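Local coordinates for putative acyl-CoA thioester hydrolase (Yersinia pestis KIM10+, PDB 5DM5), which probably hydrolyses acyl-CoA thioesters to coenzyme A and the free acid, working as a hexamer of hot-dog-fold subunits, at residues E21-T26 and A53-E58; V65-D70 and V124-A129; V84-R89 and I102-K107. All coordinates share one frame; numbering follows the deposited sequence.

Interaction 1 (E21-T26 and A53-E58)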
ATOM      1  N   GLU B  21     -23.107   2.510  16.753  1.00 37.10           N
ATOM      2  CA  GLU B  21     -23.132   1.520  15.680  1.00 38.58           C
ATOM      3  C   GLU B  21     -21.733   1.153  15.236  1.00 40.10           C
ATOM      4  O   GLU B  21     -20.938   2.038  14.961  1.00 42.02           O
ATOM      5  CB  GLU B  21     -23.885   2.068  14.459  1.00 42.06           C
ATOM      6  CG  GLU B  21     -24.066   1.043  13.340  1.00 47.88           C
ATOM      7  CD  GLU B  21     -24.477   1.641  12.004  1.00 47.37           C
ATOM      8  OE1 GLU B  21     -24.426   2.882  11.847  1.00 41.74           O
ATOM      9  OE2 GLU B  21     -24.877   0.852  11.117  1.00 48.34           O
ATOM     10  N   LEU B  22     -21.454  -0.131  15.053  1.00 40.78           N
ATOM     11  CA  LEU B  22     -20.156  -0.526  14.536  1.00 38.18           C
ATOM     12  C   LEU B  22     -20.053  -0.072  13.104  1.00 38.59           C
ATOM     13  O   LEU B  22     -20.718  -0.593  12.240  1.00 44.44           O
ATOM     14  CB  LEU B  22     -19.958  -2.037  14.615  1.00 40.13           C
ATOM     15  CG  LEU B  22     -18.657  -2.597  14.033  1.00 41.62           C
ATOM     16  CD1 LEU B  22     -17.442  -2.030  14.738  1.00 44.03           C
ATOM     17  CD2 LEU B  22     -18.666  -4.091  14.127  1.00 43.27           C
ATOM     18  N   VAL B  23     -19.255   0.944  12.860  1.00 36.46           N
ATOM     19  CA  VAL B  23     -19.060   1.442  11.518  1.00 39.16           C
ATOM     20  C   VAL B  23     -17.799   0.867  10.859  1.00 42.88           C
ATOM     21  O   VAL B  23     -17.740   0.736   9.638  1.00 40.54           O
ATOM     22  CB  VAL B  23     -19.030   2.963  11.520  1.00 36.83           C
ATOM     23  CG1 VAL B  23     -20.438   3.504  11.638  1.00 40.63           C
ATOM     24  CG2 VAL B  23     -18.158   3.467  12.654  1.00 39.63           C
ATOM     25  N   LEU B  24     -16.770   0.583  11.653  1.00 43.42           N
ATOM     26  CA  LEU B  24     -15.522   0.044  11.109  1.00 42.14           C
ATOM     27  C   LEU B  24     -14.922  -1.048  11.985  1.00 39.49           C
ATOM     28  O   LEU B  24     -14.944  -0.949  13.201  1.00 40.96           O
ATOM     29  CB  LEU B  24     -14.536   1.175  10.912  1.00 42.72           C
ATOM     30  CG  LEU B  24     -13.857   1.253   9.560  1.00 39.70           C
ATOM     31  CD1 LEU B  24     -12.935   2.403   9.651  1.00 44.23           C
ATOM     32  CD2 LEU B  24     -13.069  -0.001   9.304  1.00 40.93           C
ATOM     33  N   ARG B  25     -14.416  -2.111  11.374  1.00 39.11           N
ATOM     34  CA  ARG B  25     -13.836  -3.176  12.166  1.00 37.06           C
ATOM     35  C   ARG B  25     -12.626  -3.785  11.471  1.00 38.15           C
ATOM     36  O   ARG B  25     -12.776  -4.603  10.579  1.00 39.94           O
ATOM     37  CB  ARG B  25     -14.888  -4.237  12.396  1.00 37.55           C
ATOM     38  CG  ARG B  25     -14.772  -4.999  13.669  1.00 42.22           C
ATOM     39  CD  ARG B  25     -15.912  -5.967  13.723  1.00 47.35           C
ATOM     40  NE  ARG B  25     -16.302  -6.300  15.083  1.00 50.01           N
ATOM     41  CZ  ARG B  25     -15.694  -7.201  15.832  1.00 53.60           C
ATOM     42  NH1 ARG B  25     -14.604  -7.804  15.390  1.00 55.29           N
ATOM     43  NH2 ARG B  25     -16.137  -7.438  17.046  1.00 53.56           N
ATOM     44  N   THR B  26     -11.421  -3.421  11.870  1.00 40.32           N
ATOM     45  CA  THR B  26     -10.255  -3.920  11.153  1.00 42.52           C
ATOM     46  C   THR B  26      -9.239  -4.542  12.102  1.00 45.35           C
ATOM     47  O   THR B  26      -9.395  -4.482  13.310  1.00 47.55           O
ATOM     48  CB  THR B  26      -9.578  -2.800  10.299  1.00 41.40           C
ATOM     49  OG1 THR B  26      -9.361  -1.631  11.090  1.00 44.57           O
ATOM     50  CG2 THR B  26     -10.455  -2.422   9.127  1.00 37.37           C
ATOM     51  N   ALA B  53     -17.379   8.765   8.809  1.00 37.90           N
ATOM     52  CA  ALA B  53     -17.804   9.172   7.483  1.00 37.46           C
ATOM     53  C   ALA B  53     -18.848   8.235   6.921  1.00 44.23           C
ATOM     54  O   ALA B  53     -19.730   8.653   6.170  1.00 51.55           O
ATOM     55  CB  ALA B  53     -16.624   9.227   6.561  1.00 38.16           C
ATOM     56  N   ILE B  54     -18.768   6.967   7.298  1.00 43.69           N
ATOM     57  CA  ILE B  54     -19.758   5.996   6.841  1.00 44.59           C
ATOM     58  C   ILE B  54     -21.158   6.373   7.292  1.00 46.17           C
ATOM     59  O   ILE B  54     -22.065   6.613   6.484  1.00 46.89           O
ATOM     60  CB  ILE B  54     -19.452   4.583   7.372  1.00 45.11           C
ATOM     61  CG1 ILE B  54     -18.145   4.053   6.775  1.00 45.11           C
ATOM     62  CG2 ILE B  54     -20.594   3.635   7.061  1.00 53.26           C
ATOM     63  CD1 ILE B  54     -17.779   2.654   7.227  1.00 39.97           C
ATOM     64  N   GLN B  55     -21.303   6.467   8.601  1.00 42.52           N
ATOM     65  CA  GLN B  55     -22.575   6.771   9.185  1.00 42.42           C
ATOM     66  C   GLN B  55     -23.092   8.128   8.758  1.00 47.42           C
ATOM     67  O   GLN B  55     -24.284   8.300   8.548  1.00 52.02           O
ATOM     68  CB  GLN B  55     -22.447   6.646  10.683  1.00 41.96           C
ATOM     69  CG  GLN B  55     -23.725   6.775  11.427  1.00 45.17           C
ATOM     70  CD  GLN B  55     -23.576   6.196  12.795  1.00 39.58           C
ATOM     71  OE1 GLN B  55     -23.220   5.027  12.929  1.00 40.08           O
ATOM     72  NE2 GLN B  55     -23.806   6.996  13.818  1.00 43.87           N
ATOM     73  N   ALA B  56     -22.194   9.083   8.575  1.00 49.63           N
ATOM     74  CA  ALA B  56     -22.600  10.392   8.056  1.00 48.11           C
ATOM     75  C   ALA B  56     -23.167  10.293   6.632  1.00 48.20           C
ATOM     76  O   ALA B  56     -24.125  10.967   6.306  1.00 51.58           O
ATOM     77  CB  ALA B  56     -21.449  11.368   8.098  1.00 49.73           C
ATOM     78  N   LYS B  57     -22.531   9.527   5.754  1.00 50.01           N
ATOM     79  CA  LYS B  57     -23.105   9.336   4.419  1.00 53.41           C
ATOM     80  C   LYS B  57     -24.409   8.569   4.415  1.00 53.96           C
ATOM     81  O   LYS B  57     -25.236   8.737   3.516  1.00 54.71           O
ATOM     82  CB  LYS B  57     -22.153   8.608   3.485  1.00 56.74           C
ATOM     83  CG  LYS B  57     -21.035   9.421   2.936  1.00 61.05           C
ATOM     84  CD  LYS B  57     -20.340   8.563   1.905  1.00 73.95           C
ATOM     85  CE  LYS B  57     -21.334   8.117   0.812  1.00 77.29           C
ATOM     86  NZ  LYS B  57     -21.847   9.220  -0.065  1.00 71.86           N
ATOM     87  N   GLU B  58     -24.579   7.687   5.389  1.00 54.07           N
ATOM     88  CA  GLU B  58     -25.847   6.973   5.504  1.00 58.24           C
ATOM     89  C   GLU B  58     -26.958   7.938   5.904  1.00 59.50           C
ATOM     90  O   GLU B  58     -28.054   7.915   5.335  1.00 59.14           O
ATOM     91  CB  GLU B  58     -25.754   5.845   6.527  1.00 58.70           C
ATOM     92  CG  GLU B  58     -24.811   4.726   6.157  1.00 58.24           C
ATOM     93  CD  GLU B  58     -24.833   3.646   7.201  1.00 61.17           C
ATOM     94  OE1 GLU B  58     -25.591   3.812   8.181  1.00 62.70           O
ATOM     95  OE2 GLU B  58     -24.097   2.647   7.062  1.00 62.10           O
TER
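Glu21 and Val23, on strand 21-27, one of the two edge strands within the chain, meet Ile54, Gln55 and Glu58 of the long central helix, the "sausage" around which a hot-dog sheet wraps. The strand and helix segments run at 140° between their N-to-C directions, with axes 8.6 Å apart at closest approach, a spacing that side chains must bridge. No clear hydrogen bond links the two segments. Ile54 comes in tip first: with CG1 anti to the carbonyl carbon (chi1 -66°) and the chain extended beyond it, CD1 is carried to the backbone carbonyl of Val23 rather than to its methyl groups. Beside it, the CB atoms of Val23 and Ile54 lie 4.5 Å apart. Val23 and Gln55 cross at about a right angle, so that CG1 of Val23 rests against the shaft of Gln55, 3.8 Å from its CB. Gln55 itself is extended, its CG anti to the backbone N, and slants across Glu21, which is extended likewise. Their amide and carboxylate planes lie 29° apart, and Gln55 OE1 is placed 2.7 Å from Glu21 OE1. The other end of the amide, NE2, makes a weak hydrogen bond to the carbonyl of Ala88 on the neighbouring strand. Val23 and Leu24 both face Cys86 of that strand as a classic beta bulge, while Val23 O accepts a hydrogen bond from Arg25 of the second subunit. Glu58 reaches in from the next helical turn, with its OE1 4.0 Å from Glu21 OE1. Chemically, then, an apolar contact at Val23 and Ile54 gives way to two carboxylates at the margin; their proximity might raise the proton affinity of one, an effect that the long, weak ion pair of Glu21 OE2 with Arg25 of the second subunit would offset.

Interaction 2 (V65-D70 and V124-A129)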
ATOM      1  N   VAL B  65     -18.166  16.044   4.881  1.00 39.79           N
ATOM      2  CA  VAL B  65     -16.765  16.402   5.004  1.00 35.89           C
ATOM      3  C   VAL B  65     -16.417  16.541   6.496  1.00 38.95           C
ATOM      4  O   VAL B  65     -17.194  17.115   7.256  1.00 40.04           O
ATOM      5  CB  VAL B  65     -16.469  17.708   4.230  1.00 39.71           C
ATOM      6  CG1 VAL B  65     -15.107  18.248   4.578  1.00 45.06           C
ATOM      7  CG2 VAL B  65     -16.566  17.486   2.719  1.00 39.37           C
ATOM      8  N   THR B  66     -15.289  15.991   6.938  1.00 35.11           N
ATOM      9  CA  THR B  66     -14.919  16.171   8.338  1.00 36.83           C
ATOM     10  C   THR B  66     -14.578  17.633   8.482  1.00 37.35           C
ATOM     11  O   THR B  66     -13.864  18.155   7.636  1.00 41.19           O
ATOM     12  CB  THR B  66     -13.691  15.337   8.786  1.00 34.28           C
ATOM     13  OG1 THR B  66     -13.742  14.015   8.238  1.00 30.71           O
ATOM     14  CG2 THR B  66     -13.620  15.275  10.321  1.00 31.21           C
ATOM     15  N   VAL B  67     -15.071  18.315   9.513  1.00 36.01           N
ATOM     16  CA  VAL B  67     -14.728  19.740   9.654  1.00 37.26           C
ATOM     17  C   VAL B  67     -14.060  20.041  10.967  1.00 35.07           C
ATOM     18  O   VAL B  67     -13.457  21.086  11.138  1.00 36.01           O
ATOM     19  CB  VAL B  67     -15.942  20.701   9.544  1.00 42.49           C
ATOM     20  CG1 VAL B  67     -16.532  20.637   8.158  1.00 48.79           C
ATOM     21  CG2 VAL B  67     -16.992  20.430  10.592  1.00 35.86           C
ATOM     22  N   ARG B  68     -14.224  19.150  11.925  1.00 37.75           N
ATOM     23  CA  ARG B  68     -13.687  19.421  13.244  1.00 36.61           C
ATOM     24  C   ARG B  68     -13.444  18.090  13.959  1.00 36.75           C
ATOM     25  O   ARG B  68     -14.101  17.113  13.667  1.00 36.15           O
ATOM     26  CB  ARG B  68     -14.680  20.304  13.996  1.00 43.09           C
ATOM     27  CG  ARG B  68     -14.290  20.897  15.329  1.00 46.08           C
ATOM     28  CD  ARG B  68     -15.474  21.749  15.782  1.00 51.68           C
ATOM     29  NE  ARG B  68     -15.201  22.612  16.923  1.00 61.85           N
ATOM     30  CZ  ARG B  68     -14.738  23.852  16.824  1.00 65.07           C
ATOM     31  NH1 ARG B  68     -14.501  24.380  15.631  1.00 64.37           N
ATOM     32  NH2 ARG B  68     -14.524  24.569  17.917  1.00 70.48           N
ATOM     33  N   VAL B  69     -12.457  18.028  14.836  1.00 38.84           N
ATOM     34  CA  VAL B  69     -12.239  16.844  15.661  1.00 38.23           C
ATOM     35  C   VAL B  69     -12.049  17.336  17.084  1.00 42.75           C
ATOM     36  O   VAL B  69     -11.202  18.187  17.350  1.00 41.56           O
ATOM     37  CB  VAL B  69     -11.034  16.024  15.248  1.00 36.45           C
ATOM     38  CG1 VAL B  69     -10.947  14.805  16.147  1.00 34.95           C
ATOM     39  CG2 VAL B  69     -11.181  15.594  13.825  1.00 37.66           C
ATOM     40  N   ASP B  70     -12.856  16.839  18.002  1.00 41.90           N
ATOM     41  CA  ASP B  70     -12.849  17.411  19.325  1.00 41.07           C
ATOM     42  C   ASP B  70     -12.387  16.406  20.381  1.00 43.66           C
ATOM     43  O   ASP B  70     -12.783  15.243  20.354  1.00 40.46           O
ATOM     44  CB  ASP B  70     -14.274  17.862  19.640  1.00 42.53           C
ATOM     45  CG  ASP B  70     -14.784  18.917  18.679  1.00 44.15           C
ATOM     46  OD1 ASP B  70     -14.070  19.916  18.459  1.00 48.96           O
ATOM     47  OD2 ASP B  70     -15.873  18.698  18.085  1.00 39.74           O
ATOM     48  N   VAL B 124     -14.789  13.304  19.538  1.00 38.51           N
ATOM     49  CA  VAL B 124     -16.056  13.816  19.045  1.00 38.75           C
ATOM     50  C   VAL B 124     -15.858  14.546  17.717  1.00 38.22           C
ATOM     51  O   VAL B 124     -15.414  15.684  17.645  1.00 36.63           O
ATOM     52  CB  VAL B 124     -16.713  14.741  20.073  1.00 42.88           C
ATOM     53  CG1 VAL B 124     -18.046  15.243  19.558  1.00 36.21           C
ATOM     54  CG2 VAL B 124     -16.896  14.000  21.391  1.00 44.90           C
ATOM     55  N   PHE B 125     -16.267  13.859  16.665  1.00 35.96           N
ATOM     56  CA  PHE B 125     -16.056  14.282  15.298  1.00 36.36           C
ATOM     57  C   PHE B 125     -17.151  15.129  14.706  1.00 38.83           C
ATOM     58  O   PHE B 125     -18.314  14.875  14.957  1.00 42.77           O
ATOM     59  CB  PHE B 125     -15.872  13.036  14.457  1.00 41.82           C
ATOM     60  CG  PHE B 125     -14.487  12.512  14.492  1.00 39.31           C
ATOM     61  CD1 PHE B 125     -13.958  12.024  15.660  1.00 34.58           C
ATOM     62  CD2 PHE B 125     -13.721  12.496  13.347  1.00 36.83           C
ATOM     63  CE1 PHE B 125     -12.693  11.561  15.691  1.00 36.63           C
ATOM     64  CE2 PHE B 125     -12.455  12.019  13.374  1.00 36.19           C
ATOM     65  CZ  PHE B 125     -11.935  11.551  14.546  1.00 35.91           C
ATOM     66  N   THR B 126     -16.793  16.110  13.880  1.00 37.41           N
ATOM     67  CA  THR B 126     -17.814  16.971  13.279  1.00 38.36           C
ATOM     68  C   THR B 126     -17.716  16.976  11.762  1.00 40.15           C
ATOM     69  O   THR B 126     -16.705  17.451  11.198  1.00 40.35           O
ATOM     70  CB  THR B 126     -17.680  18.433  13.745  1.00 39.19           C
ATOM     71  OG1 THR B 126     -17.563  18.503  15.176  1.00 43.20           O
ATOM     72  CG2 THR B 126     -18.857  19.242  13.260  1.00 35.24           C
ATOM     73  N   TYR B 127     -18.778  16.475  11.116  1.00 43.90           N
ATOM     74  CA  TYR B 127     -18.860  16.361   9.646  1.00 44.06           C
ATOM     75  C   TYR B 127     -19.940  17.288   9.131  1.00 42.62           C
ATOM     76  O   TYR B 127     -20.816  17.706   9.889  1.00 45.88           O
ATOM     77  CB  TYR B 127     -19.205  14.942   9.167  1.00 44.13           C
ATOM     78  CG  TYR B 127     -18.258  13.844   9.565  1.00 38.38           C
ATOM     79  CD1 TYR B 127     -17.297  13.369   8.697  1.00 35.66           C
ATOM     80  CD2 TYR B 127     -18.363  13.256  10.807  1.00 37.64           C
ATOM     81  CE1 TYR B 127     -16.453  12.358   9.072  1.00 35.14           C
ATOM     82  CE2 TYR B 127     -17.530  12.257  11.188  1.00 37.49           C
ATOM     83  CZ  TYR B 127     -16.573  11.804  10.327  1.00 36.40           C
ATOM     84  OH  TYR B 127     -15.737  10.785  10.744  1.00 36.87           O
ATOM     85  N   VAL B 128     -19.927  17.555   7.831  1.00 40.52           N
ATOM     86  CA  VAL B 128     -20.925  18.441   7.238  1.00 45.80           C
ATOM     87  C   VAL B 128     -21.499  18.017   5.867  1.00 50.42           C
ATOM     88  O   VAL B 128     -20.737  17.846   4.919  1.00 51.86           O
ATOM     89  CB  VAL B 128     -20.315  19.840   7.092  1.00 45.25           C
ATOM     90  CG1 VAL B 128     -21.181  20.717   6.205  1.00 51.31           C
ATOM     91  CG2 VAL B 128     -20.110  20.477   8.462  1.00 44.03           C
ATOM     92  N   ALA B 129     -22.820  17.876   5.739  1.00 47.36           N
ATOM     93  CA  ALA B 129     -23.378  17.514   4.441  1.00 47.37           C
ATOM     94  C   ALA B 129     -23.184  18.660   3.457  1.00 51.14           C
ATOM     95  O   ALA B 129     -23.685  19.767   3.652  1.00 53.14           O
ATOM     96  CB  ALA B 129     -24.823  17.163   4.559  1.00 49.87           C
TER
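Residues Val65-Asp70 pair antiparallel with Val124-Ala129, their short axes 4.3 Å apart at closest approach, and the register slips by one residue where Val67 and Arg68 both face Thr126, a classic beta bulge within the hot-dog sheet. Thr126 O is the evidence for it, since it accepts from Val67 N nearly in line with its C=O and from Arg68 N in the carbonyl plane at 3.1 Å. Beyond the bulge the ladder resumes with Thr126 N bonded to Arg68 O (2.9 Å) and a reciprocal pair between Asp70 and Val124. On the face carrying Thr66, Val69, Phe125 and Tyr127, the buried side, Val69 lies alongside Phe125 pointing the same way. Its CG1 sits 3.9 Å from the ring centroid and 21° off the normal, a CH-pi contact over one face. Thr66 runs parallel to Tyr127, its OG1 approaching ring atom CE1, while the tyrosine hydroxyl is bonded to the carbonyl of Asp49 on the central helix. This face therefore looks toward that helix, with Met48 against Phe125 and Ala53 against Tyr127. Strand 64-74 is outermost within the chain, yet Val69 also joins an antiparallel ladder with the third subunit, carrying the sheet across the interface. At the bulge, Val67 CG1 meets Val128 CG2 at 3.6 Å. The opposite face is more exposed: CB of Arg68 packs 3.5 Å from CB of Thr126. There Arg68, extended from CG to NE, places NE 3.3 Å from OD1 of Asp70 on the same strand, a salt bridge.

Interaction 3 (V84-R89 and I102-K107)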
ATOM      1  N   VAL B  84      -9.308  -3.880  15.823  1.00 49.98           N
ATOM      2  CA  VAL B  84      -9.662  -2.479  16.040  1.00 44.02           C
ATOM      3  C   VAL B  84     -11.097  -2.211  15.604  1.00 44.38           C
ATOM      4  O   VAL B  84     -11.412  -2.348  14.427  1.00 48.28           O
ATOM      5  CB  VAL B  84      -8.714  -1.548  15.238  1.00 43.42           C
ATOM      6  CG1 VAL B  84      -9.107  -0.093  15.403  1.00 43.21           C
ATOM      7  CG2 VAL B  84      -7.250  -1.778  15.627  1.00 43.80           C
ATOM      8  N   CYS B  85     -11.962  -1.830  16.540  1.00 43.10           N
ATOM      9  CA  CYS B  85     -13.377  -1.585  16.251  1.00 41.62           C
ATOM     10  C   CYS B  85     -13.801  -0.116  16.395  1.00 41.76           C
ATOM     11  O   CYS B  85     -13.404   0.537  17.358  1.00 42.28           O
ATOM     12  CB  CYS B  85     -14.259  -2.444  17.158  1.00 42.33           C
ATOM     13  SG  CYS B  85     -13.844  -4.174  17.189  1.00 54.65           S
ATOM     14  N   CYS B  86     -14.554   0.408  15.421  1.00 41.72           N
ATOM     15  CA  CYS B  86     -15.162   1.753  15.511  1.00 38.58           C
ATOM     16  C   CYS B  86     -16.655   1.714  15.743  1.00 38.22           C
ATOM     17  O   CYS B  86     -17.379   1.084  15.002  1.00 39.63           O
ATOM     18  CB  CYS B  86     -14.976   2.599  14.250  1.00 36.56           C
ATOM     19  SG  CYS B  86     -13.382   3.266  13.879  1.00 56.36           S
ATOM     20  N   TYR B  87     -17.111   2.404  16.772  1.00 39.70           N
ATOM     21  CA  TYR B  87     -18.528   2.539  17.051  1.00 39.26           C
ATOM     22  C   TYR B  87     -18.883   4.024  16.985  1.00 40.49           C
ATOM     23  O   TYR B  87     -18.384   4.822  17.761  1.00 47.10           O
ATOM     24  CB  TYR B  87     -18.886   1.921  18.409  1.00 41.28           C
ATOM     25  CG  TYR B  87     -18.764   0.421  18.439  1.00 38.65           C
ATOM     26  CD1 TYR B  87     -19.888  -0.381  18.319  1.00 40.12           C
ATOM     27  CD2 TYR B  87     -17.534  -0.193  18.556  1.00 42.69           C
ATOM     28  CE1 TYR B  87     -19.797  -1.754  18.329  1.00 44.40           C
ATOM     29  CE2 TYR B  87     -17.421  -1.580  18.564  1.00 45.41           C
ATOM     30  CZ  TYR B  87     -18.560  -2.356  18.451  1.00 49.04           C
ATOM     31  OH  TYR B  87     -18.465  -3.734  18.457  1.00 50.44           O
ATOM     32  N   ALA B  88     -19.748   4.407  16.066  1.00 35.62           N
ATOM     33  CA  ALA B  88     -20.073   5.809  15.911  1.00 36.78           C
ATOM     34  C   ALA B  88     -21.475   6.079  16.411  1.00 42.70           C
ATOM     35  O   ALA B  88     -22.358   5.250  16.253  1.00 46.80           O
ATOM     36  CB  ALA B  88     -19.933   6.223  14.482  1.00 37.19           C
ATOM     37  N   ARG B  89     -21.667   7.216  17.068  1.00 42.79           N
ATOM     38  CA  ARG B  89     -22.991   7.610  17.516  1.00 43.08           C
ATOM     39  C   ARG B  89     -23.273   9.022  17.143  1.00 45.82           C
ATOM     40  O   ARG B  89     -22.603   9.902  17.654  1.00 47.08           O
ATOM     41  CB  ARG B  89     -23.098   7.577  19.025  1.00 44.81           C
ATOM     42  CG  ARG B  89     -22.542   6.409  19.681  1.00 47.80           C
ATOM     43  CD  ARG B  89     -22.174   6.772  21.073  1.00 51.79           C
ATOM     44  NE  ARG B  89     -23.102   7.738  21.637  1.00 49.94           N
ATOM     45  CZ  ARG B  89     -22.905   8.331  22.805  1.00 52.58           C
ATOM     46  NH1 ARG B  89     -21.843   8.016  23.533  1.00 52.65           N
ATOM     47  NH2 ARG B  89     -23.775   9.214  23.257  1.00 58.84           N
ATOM     48  N   ILE B 102     -17.315   9.114  18.488  1.00 45.55           N
ATOM     49  CA  ILE B 102     -16.695   7.914  17.926  1.00 42.83           C
ATOM     50  C   ILE B 102     -15.810   7.211  18.926  1.00 43.52           C
ATOM     51  O   ILE B 102     -14.945   7.834  19.542  1.00 48.39           O
ATOM     52  CB  ILE B 102     -15.862   8.258  16.676  1.00 42.92           C
ATOM     53  CG1 ILE B 102     -16.779   8.854  15.602  1.00 48.91           C
ATOM     54  CG2 ILE B 102     -15.177   7.023  16.133  1.00 41.75           C
ATOM     55  CD1 ILE B 102     -16.089   9.266  14.313  1.00 43.99           C
ATOM     56  N   GLU B 103     -15.995   5.898  19.014  1.00 42.02           N
ATOM     57  CA  GLU B 103     -15.312   5.053  19.982  1.00 45.14           C
ATOM     58  C   GLU B 103     -14.435   4.001  19.313  1.00 42.07           C
ATOM     59  O   GLU B 103     -14.897   3.300  18.430  1.00 45.24           O
ATOM     60  CB  GLU B 103     -16.384   4.334  20.815  1.00 54.00           C
ATOM     61  CG  GLU B 103     -17.457   5.250  21.448  1.00 61.99           C
ATOM     62  CD  GLU B 103     -18.531   4.478  22.220  1.00 52.36           C
ATOM     63  OE1 GLU B 103     -18.451   3.235  22.309  1.00 55.65           O
ATOM     64  OE2 GLU B 103     -19.466   5.118  22.734  1.00 57.02           O
ATOM     65  N   VAL B 104     -13.217   3.798  19.794  1.00 39.11           N
ATOM     66  CA  VAL B 104     -12.343   2.776  19.224  1.00 38.92           C
ATOM     67  C   VAL B 104     -11.961   1.821  20.322  1.00 42.70           C
ATOM     68  O   VAL B 104     -11.248   2.186  21.265  1.00 46.19           O
ATOM     69  CB  VAL B 104     -11.062   3.351  18.584  1.00 35.14           C
ATOM     70  CG1 VAL B 104     -10.163   2.230  18.129  1.00 33.97           C
ATOM     71  CG2 VAL B 104     -11.404   4.201  17.417  1.00 34.13           C
ATOM     72  N   TRP B 105     -12.428   0.590  20.162  1.00 43.63           N
ATOM     73  CA  TRP B 105     -12.251  -0.475  21.131  1.00 46.15           C
ATOM     74  C   TRP B 105     -11.374  -1.554  20.536  1.00 44.21           C
ATOM     75  O   TRP B 105     -11.320  -1.672  19.333  1.00 49.01           O
ATOM     76  CB  TRP B 105     -13.610  -1.072  21.523  1.00 52.74           C
ATOM     77  CG  TRP B 105     -14.592  -0.119  22.220  1.00 50.98           C
ATOM     78  CD1 TRP B 105     -15.302   0.902  21.635  1.00 49.72           C
ATOM     79  CD2 TRP B 105     -14.980  -0.123  23.607  1.00 49.24           C
ATOM     80  NE1 TRP B 105     -16.089   1.528  22.570  1.00 48.73           N
ATOM     81  CE2 TRP B 105     -15.908   0.925  23.787  1.00 50.53           C
ATOM     82  CE3 TRP B 105     -14.623  -0.904  24.712  1.00 47.90           C
ATOM     83  CZ2 TRP B 105     -16.484   1.209  25.024  1.00 55.59           C
ATOM     84  CZ3 TRP B 105     -15.194  -0.615  25.936  1.00 47.46           C
ATOM     85  CH2 TRP B 105     -16.114   0.430  26.083  1.00 51.69           C
ATOM     86  N   VAL B 106     -10.662  -2.325  21.337  1.00 44.62           N
ATOM     87  CA  VAL B 106      -9.913  -3.430  20.754  1.00 51.65           C
ATOM     88  C   VAL B 106     -10.613  -4.717  21.155  1.00 61.21           C
ATOM     89  O   VAL B 106     -10.892  -4.924  22.325  1.00 64.53           O
ATOM     90  CB  VAL B 106      -8.465  -3.466  21.223  1.00 59.16           C
ATOM     91  CG1 VAL B 106      -7.749  -4.629  20.594  1.00 63.31           C
ATOM     92  CG2 VAL B 106      -7.772  -2.145  20.903  1.00 58.93           C
ATOM     93  N   LYS B 107     -10.862  -5.608  20.201  1.00 64.10           N
ATOM     94  CA  LYS B 107     -11.590  -6.841  20.507  1.00 69.70           C
ATOM     95  C   LYS B 107     -10.748  -7.951  21.137  1.00 76.65           C
ATOM     96  O   LYS B 107     -11.146  -8.552  22.131  1.00 83.23           O
ATOM     97  CB  LYS B 107     -12.251  -7.362  19.232  1.00 66.39           C
ATOM     98  CG  LYS B 107     -13.045  -8.641  19.429  1.00 73.98           C
ATOM     99  CD  LYS B 107     -13.763  -9.069  18.195  1.00 66.85           C
ATOM    100  CE  LYS B 107     -14.526 -10.394  18.347  1.00 68.98           C
ATOM    101  NZ  LYS B 107     -15.213 -10.712  17.085  1.00 62.62           N
TER
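Cys85 N donates to Trp105 O at 2.9 Å with a nearly straight N-H...O angle of 168°, and Trp105 N returns a bond to Cys85 O, closing a hydrogen-bonded antiparallel pair. Tyr87 and Glu103 form the next such pair two residues along, again with one bond in each direction. The regular alternation of hydrogen-bonded and non-hydrogen-bonded pairs, with axes 159° apart in direction, shows an unbroken ladder. On the face of Tyr87 and Glu103, the Glu103 carboxylate is shared between two partners. OE1 takes NE1-H of Trp105 on its own strand, 2.9 Å away, which lies close to the indole plane and so fixes how the ring is turned. OE2 faces Arg89 across the ladder; the bent arginine, turned at chi3 (35°), sets the edge of its guanidinium toward it, the two planes nearly perpendicular. With NH1 3.8 Å from OE2, the salt bridge is a long one. The tyrosine and indole side chains cross at about a right angle, touching where Tyr87 CD2 comes 4.0 Å from Trp105 CD1. The other face is apolar and buried. Val84 CG1 meets Val104 CG1 at 3.7 Å, Cys86 SG lies against Val104 CG2, and Ala88 CB sits 4.3 Å from Ile102 CG1. Met48 of helix 43-60 packs on Ile102 and Val104, and Trp43 and Leu44 on Val84. The face of Tyr87, Glu103 and Trp105 is a property of this hairpin, strands 83-93 and 97-106, whereas an apolar sheet face packed on the central helix is the hallmark of the hot-dog fold.

How the interactions relate
All three interactions build one five-stranded sheet and its helix. Interactions 1 and 3 meet where strands 21-27 and 83-93 lie side by side, the centres of the two interactions being about 10 Å apart, and Leu24 O comes 2.6 Å from Cys86 N in a probable hydrogen bond. Interaction 2 closes the far end of the strand order and touches interaction 3 through Phe125 CG and Ile102 CD1, 3.6 Å apart. Interactions 1 and 3 are buried; interaction 2 is only partly so. Chemistry follows position: the two ladders rest on backbone bonds, regular in interaction 3 and bulged in interaction 2, whereas interaction 1 depends on side chains packing on each other and on the strand backbone, with no backbone-to-backbone bond.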